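Side-chain contacts in endoglucanase (Clostridium thermocellum, PDB 2YIK), which probably hydrolyses internal beta-1,4 linkages of cellulose as a secreted glycoside hydrolase of family 9: residues Ala227-Tyr230 / Met231-Asp235; Asp370-Gly374 / Gly375-Val379. All coordinates share one frame; numbering follows the deposited sequence.

Contact 1: residues Ala227-Tyr230 / Met231-Asp235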
loop_
_atom_site.group_PDB
_atom_site.type_symbol
_atom_site.label_atom_id
_atom_site.label_comp_id
_atom_site.label_asym_id
_atom_site.label_seq_id
_atom_site.Cartn_x
_atom_site.Cartn_y
_atom_site.Cartn_z
ATOM N N ALA A 227 -9.931 -5.435 -6.088
ATOM C CA ALA A 227 -11.065 -6.076 -5.431
ATOM C C ALA A 227 -11.500 -5.181 -4.269
ATOM O O ALA A 227 -12.688 -5.026 -4.003
ATOM C CB ALA A 227 -10.682 -7.458 -4.924
ATOM N N ILE A 228 -10.528 -4.593 -3.581
ATOM C CA ILE A 228 -10.811 -3.685 -2.474
ATOM C C ILE A 228 -11.497 -2.428 -3.025
ATOM O O ILE A 228 -12.392 -1.874 -2.384
ATOM C CB ILE A 228 -9.503 -3.293 -1.738
ATOM C CG1 ILE A 228 -8.952 -4.522 -1.005
ATOM C CG2 ILE A 228 -9.753 -2.132 -0.763
ATOM C CD1 ILE A 228 -7.561 -4.355 -0.474
ATOM N N ASN A 229 -11.081 -1.995 -4.216
ATOM C CA ASN A 229 -11.654 -0.811 -4.851
ATOM C C ASN A 229 -13.138 -1.076 -5.101
ATOM O O ASN A 229 -13.982 -0.197 -4.910
ATOM C CB ASN A 229 -10.943 -0.510 -6.176
ATOM C CG ASN A 229 -10.938 0.973 -6.514
ATOM O OD1 ASN A 229 -11.053 1.360 -7.683
ATOM N ND2 ASN A 229 -10.788 1.810 -5.498
ATOM N N TYR A 230 -13.453 -2.295 -5.533
ATOM C CA TYR A 230 -14.837 -2.665 -5.764
ATOM C C TYR A 230 -15.585 -2.537 -4.440
ATOM O O TYR A 230 -16.647 -1.911 -4.374
ATOM C CB TYR A 230 -14.945 -4.105 -6.273
ATOM C CG TYR A 230 -16.323 -4.695 -6.082
ATOM C CD1 TYR A 230 -17.357 -4.433 -6.983
ATOM C CD2 TYR A 230 -16.612 -5.470 -4.961
ATOM C CE1 TYR A 230 -18.652 -4.937 -6.766
ATOM C CE2 TYR A 230 -17.893 -5.970 -4.733
ATOM C CZ TYR A 230 -18.903 -5.702 -5.638
ATOM O OH TYR A 230 -20.153 -6.225 -5.406
ATOM N N MET A 231 -15.027 -3.128 -3.385
ATOM C CA MET A 231 -15.654 -3.089 -2.067
ATOM C C MET A 231 -15.913 -1.662 -1.593
ATOM O O MET A 231 -16.929 -1.387 -0.958
ATOM C CB MET A 231 -14.789 -3.808 -1.022
ATOM C CG MET A 231 -14.683 -5.322 -1.173
ATOM S SD MET A 231 -16.261 -6.202 -1.202
ATOM C CE MET A 231 -16.811 -6.057 0.488
ATOM N N ASN A 232 -14.994 -0.756 -1.912
ATOM C CA ASN A 232 -15.109 0.642 -1.507
ATOM C C ASN A 232 -16.075 1.474 -2.352
ATOM O O ASN A 232 -16.620 2.465 -1.869
ATOM C CB ASN A 232 -13.718 1.302 -1.526
ATOM C CG ASN A 232 -12.857 0.905 -0.331
ATOM O OD1 ASN A 232 -11.632 0.880 -0.422
ATOM N ND2 ASN A 232 -13.495 0.612 0.795
ATOM N N PHE A 233 -16.303 1.071 -3.599
ATOM C CA PHE A 233 -17.183 1.834 -4.483
ATOM C C PHE A 233 -18.483 1.175 -4.938
ATOM O O PHE A 233 -19.287 1.816 -5.617
ATOM C CB PHE A 233 -16.407 2.262 -5.727
ATOM C CG PHE A 233 -15.376 3.317 -5.465
ATOM C CD1 PHE A 233 -15.745 4.654 -5.336
ATOM C CD2 PHE A 233 -14.036 2.973 -5.314
ATOM C CE1 PHE A 233 -14.788 5.640 -5.058
ATOM C CE2 PHE A 233 -13.072 3.944 -5.037
ATOM C CZ PHE A 233 -13.446 5.281 -4.909
ATOM N N LYS A 234 -18.707 -0.079 -4.564
ATOM C CA LYS A 234 -19.908 -0.786 -5.008
ATOM C C LYS A 234 -21.260 -0.141 -4.730
ATOM O O LYS A 234 -22.229 -0.416 -5.440
ATOM C CB LYS A 234 -19.925 -2.213 -4.458
ATOM C CG LYS A 234 -19.970 -2.323 -2.943
ATOM C CD LYS A 234 -19.886 -3.783 -2.549
ATOM C CE LYS A 234 -19.535 -3.960 -1.084
ATOM N NZ LYS A 234 -20.739 -4.146 -0.237
ATOM N N ASP A 235 -21.342 0.697 -3.704
ATOM C CA ASP A 235 -22.612 1.334 -3.368
ATOM C C ASP A 235 -22.645 2.746 -3.908
ATOM O O ASP A 235 -23.680 3.241 -4.359
ATOM C CB ASP A 235 -22.800 1.368 -1.848
ATOM C CG ASP A 235 -22.823 -0.019 -1.235
ATOM O OD1 ASP A 235 -23.691 -0.827 -1.633
ATOM O OD2 ASP A 235 -21.977 -0.306 -0.360
#
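Tyr230 meets two side chains that follow it, Met231 next in sequence and Lys234 four residues on. Its CG stands anti to the backbone N (chi1 160°), which puts CG beside the carbonyl carbon and carries the ring toward Lys234. CB of Lys234 sits over one face, 4.0 Å from the centroid of the Tyr230 ring, in a CH-pi contact displaced toward the rim. Further along the lysine, CD passes 3.7 Å from Tyr230 CE2, so the aliphatic stem covers that part of the ring. Met231 comes to the edge instead: bent at both chi2 and chi3, it brings SD to 3.8 Å from Tyr230 CD2, a Met-aromatic contact. The backbone sets this spacing through i to i+4 bonds, among them Met231 N to Ala227 O at 3.1 Å and Lys234 N to Tyr230 O at 2.8 Å. On another side of the helix, the Asn229 amide lies at the edge of the Phe233 ring, Asn229 ND2 3.2 Å from Phe233 CE2, while Asn229 OD1 hydrogen-bonds to Ser244 OG. Around this part of helix 216-233, helix 238-257 packs on Tyr230 and Phe233, helix 279-293 on Tyr230 and Met231, helix 151-167 on Asn229 and Phe233, and helix 124-140 on Ile228, Met231 and Asn232.

Contact 2: residues Asp370-Gly374 / Gly375-Val379; sequences DKWSG and GGITV
Lys371 and Gly376 face each other where helix 363-373 ends and the chain turns back on itself through three glycines. Gly374 is the first residue to leave helical angles, and Gly375 follows with a positive phi of 97°, a conformation that suits glycine, because it brings the space of a CB against Gly374 O. This brings two amides to Lys371 O: Ile377 N bonds to it at 3.1 Å and Gly376 N, weakly, at 2.8 Å, although the position of that oxygen is less certain. A water bridges the turn, 2.8 Å from Trp372 O and 2.8 Å from Ile377 O, and accepts a weak bond from Gly375 N.

Ile377 points back at the helix and supplies the main side-chain contact. With CG1 anti to its carbonyl carbon (chi1 -62°), it places that methylene almost squarely above the five-membered ring of Trp372, 3.8 Å from the centroid and 3° off the normal, a CH-pi contact over the indole face. Ile377 CD1 is crowded against the Lys371 carbonyl, and its place is doubtful. The Lys371 side chain runs at about a right angle to that of Ile377, and its NZ hydrogen-bonds to Pro312 O.

Trp372 is buried against Trp420 of helix 416-428 and Tyr395 and Ala399 of helix 392-408, while Val385 in the loop touches both Trp372 and Ile377. Beyond the turn, Thr378 pairs through its backbone with Phe386.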
loop_
_atom_site.group_PDB
_atom_site.type_symbol
_atom_site.label_atom_id
_atom_site.label_comp_id
_atom_site.label_asym_id
_atom_site.label_seq_id
_atom_site.Cartn_x
_atom_site.Cartn_y
_atom_site.Cartn_z
ATOM N N ASP A 370 -0.503 -10.096 20.539
ATOM C CA ASP A 370 0.019 -10.321 21.888
ATOM C C ASP A 370 1.525 -10.105 21.832
ATOM O O ASP A 370 2.132 -9.594 22.770
ATOM C CB ASP A 370 -0.242 -11.752 22.370
ATOM C CG ASP A 370 -1.683 -11.979 22.791
ATOM O OD1 ASP A 370 -2.381 -10.995 23.122
ATOM O OD2 ASP A 370 -2.113 -13.151 22.803
ATOM N N LYS A 371 2.112 -10.493 20.707
ATOM C CA LYS A 371 3.544 -10.369 20.507
ATOM C C LYS A 371 3.955 -8.901 20.431
ATOM O O LYS A 371 4.882 -8.477 21.130
ATOM C CB LYS A 371 3.953 -11.116 19.232
ATOM C CG LYS A 371 5.437 -11.471 19.156
ATOM C CD LYS A 371 5.777 -12.311 17.929
ATOM C CE LYS A 371 5.193 -13.711 18.028
ATOM N NZ LYS A 371 5.729 -14.599 16.961
ATOM N N TRP A 372 3.264 -8.129 19.590
ATOM C CA TRP A 372 3.561 -6.707 19.414
ATOM C C TRP A 372 3.203 -5.803 20.596
ATOM O O TRP A 372 3.964 -4.908 20.956
ATOM C CB TRP A 372 2.869 -6.166 18.151
ATOM C CG TRP A 372 3.666 -6.373 16.893
ATOM C CD1 TRP A 372 3.775 -7.526 16.159
ATOM C CD2 TRP A 372 4.518 -5.412 16.257
ATOM N NE1 TRP A 372 4.639 -7.339 15.109
ATOM C CE2 TRP A 372 5.106 -6.054 15.143
ATOM C CE3 TRP A 372 4.832 -4.071 16.515
ATOM C CZ2 TRP A 372 6.004 -5.396 14.294
ATOM C CZ3 TRP A 372 5.723 -3.419 15.668
ATOM C CH2 TRP A 372 6.295 -4.084 14.569
ATOM N N SER A 373 2.045 -6.037 21.197
ATOM C CA SER A 373 1.584 -5.210 22.306
ATOM C C SER A 373 1.958 -5.727 23.685
ATOM O O SER A 373 1.839 -4.999 24.668
ATOM C CB SER A 373 0.060 -5.066 22.250
ATOM O OG SER A 373 -0.583 -6.302 22.548
ATOM N N GLY A 374 2.410 -6.977 23.758
ATOM C CA GLY A 374 2.728 -7.563 25.050
ATOM C C GLY A 374 4.170 -7.846 25.418
ATOM O O GLY A 374 4.423 -8.646 26.320
ATOM N N GLY A 375 5.117 -7.214 24.733
ATOM C CA GLY A 375 6.512 -7.433 25.071
ATOM C C GLY A 375 7.288 -8.446 24.246
ATOM O O GLY A 375 8.433 -8.755 24.575
ATOM N N GLY A 376 6.682 -8.974 23.188
ATOM C CA GLY A 376 7.380 -9.941 22.361
ATOM C C GLY A 376 8.368 -9.276 21.420
ATOM O O GLY A 376 9.472 -9.783 21.204
ATOM N N ILE A 377 7.966 -8.151 20.838
ATOM C CA ILE A 377 8.824 -7.415 19.925
ATOM C C ILE A 377 9.560 -6.340 20.719
ATOM O O ILE A 377 8.989 -5.713 21.608
ATOM C CB ILE A 377 8.019 -6.732 18.791
ATOM C CG1 ILE A 377 7.289 -7.774 17.944
ATOM C CG2 ILE A 377 8.965 -6.015 17.848
ATOM C CD1 ILE A 377 6.231 -8.468 18.698
ATOM N N THR A 378 10.832 -6.159 20.389
ATOM C CA THR A 378 11.706 -5.188 21.033
ATOM C C THR A 378 11.092 -3.804 21.225
ATOM O O THR A 378 10.548 -3.224 20.286
ATOM C CB THR A 378 13.000 -4.999 20.206
ATOM O OG1 THR A 378 13.809 -6.177 20.292
ATOM C CG2 THR A 378 13.802 -3.827 20.725
ATOM N N VAL A 379 11.157 -3.271 22.439
ATOM C CA VAL A 379 10.656 -1.918 22.632
ATOM C C VAL A 379 11.811 -1.065 23.155
ATOM O O VAL A 379 12.588 -1.494 24.008
ATOM C CB VAL A 379 9.389 -1.856 23.551
ATOM C CG1 VAL A 379 9.068 -3.234 24.102
ATOM C CG2 VAL A 379 9.561 -0.811 24.637
HETATM O O HOH W 1 6.277 -5.587 22.450
#

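Contact 1 comes first along the chain, on helix 216-233, and contact 2 follows at the end of helix 363-373; both belong to the family 9 catalytic region, whose core is a barrel of helices. Their centres are about 34 Å apart and their nearest atoms about 20 Å, so they do not touch. Residues 227-235 are packed against by four helices and largely buried, whereas residues 370-379 form a surface turn; contact 1 has its centre about 16 Å from the chain centre, contact 2 about 24 Å. Both lie away from the bound metals and from the predicted active-site histidine. They therefore concern the packing of two separate helices within one catalytic domain.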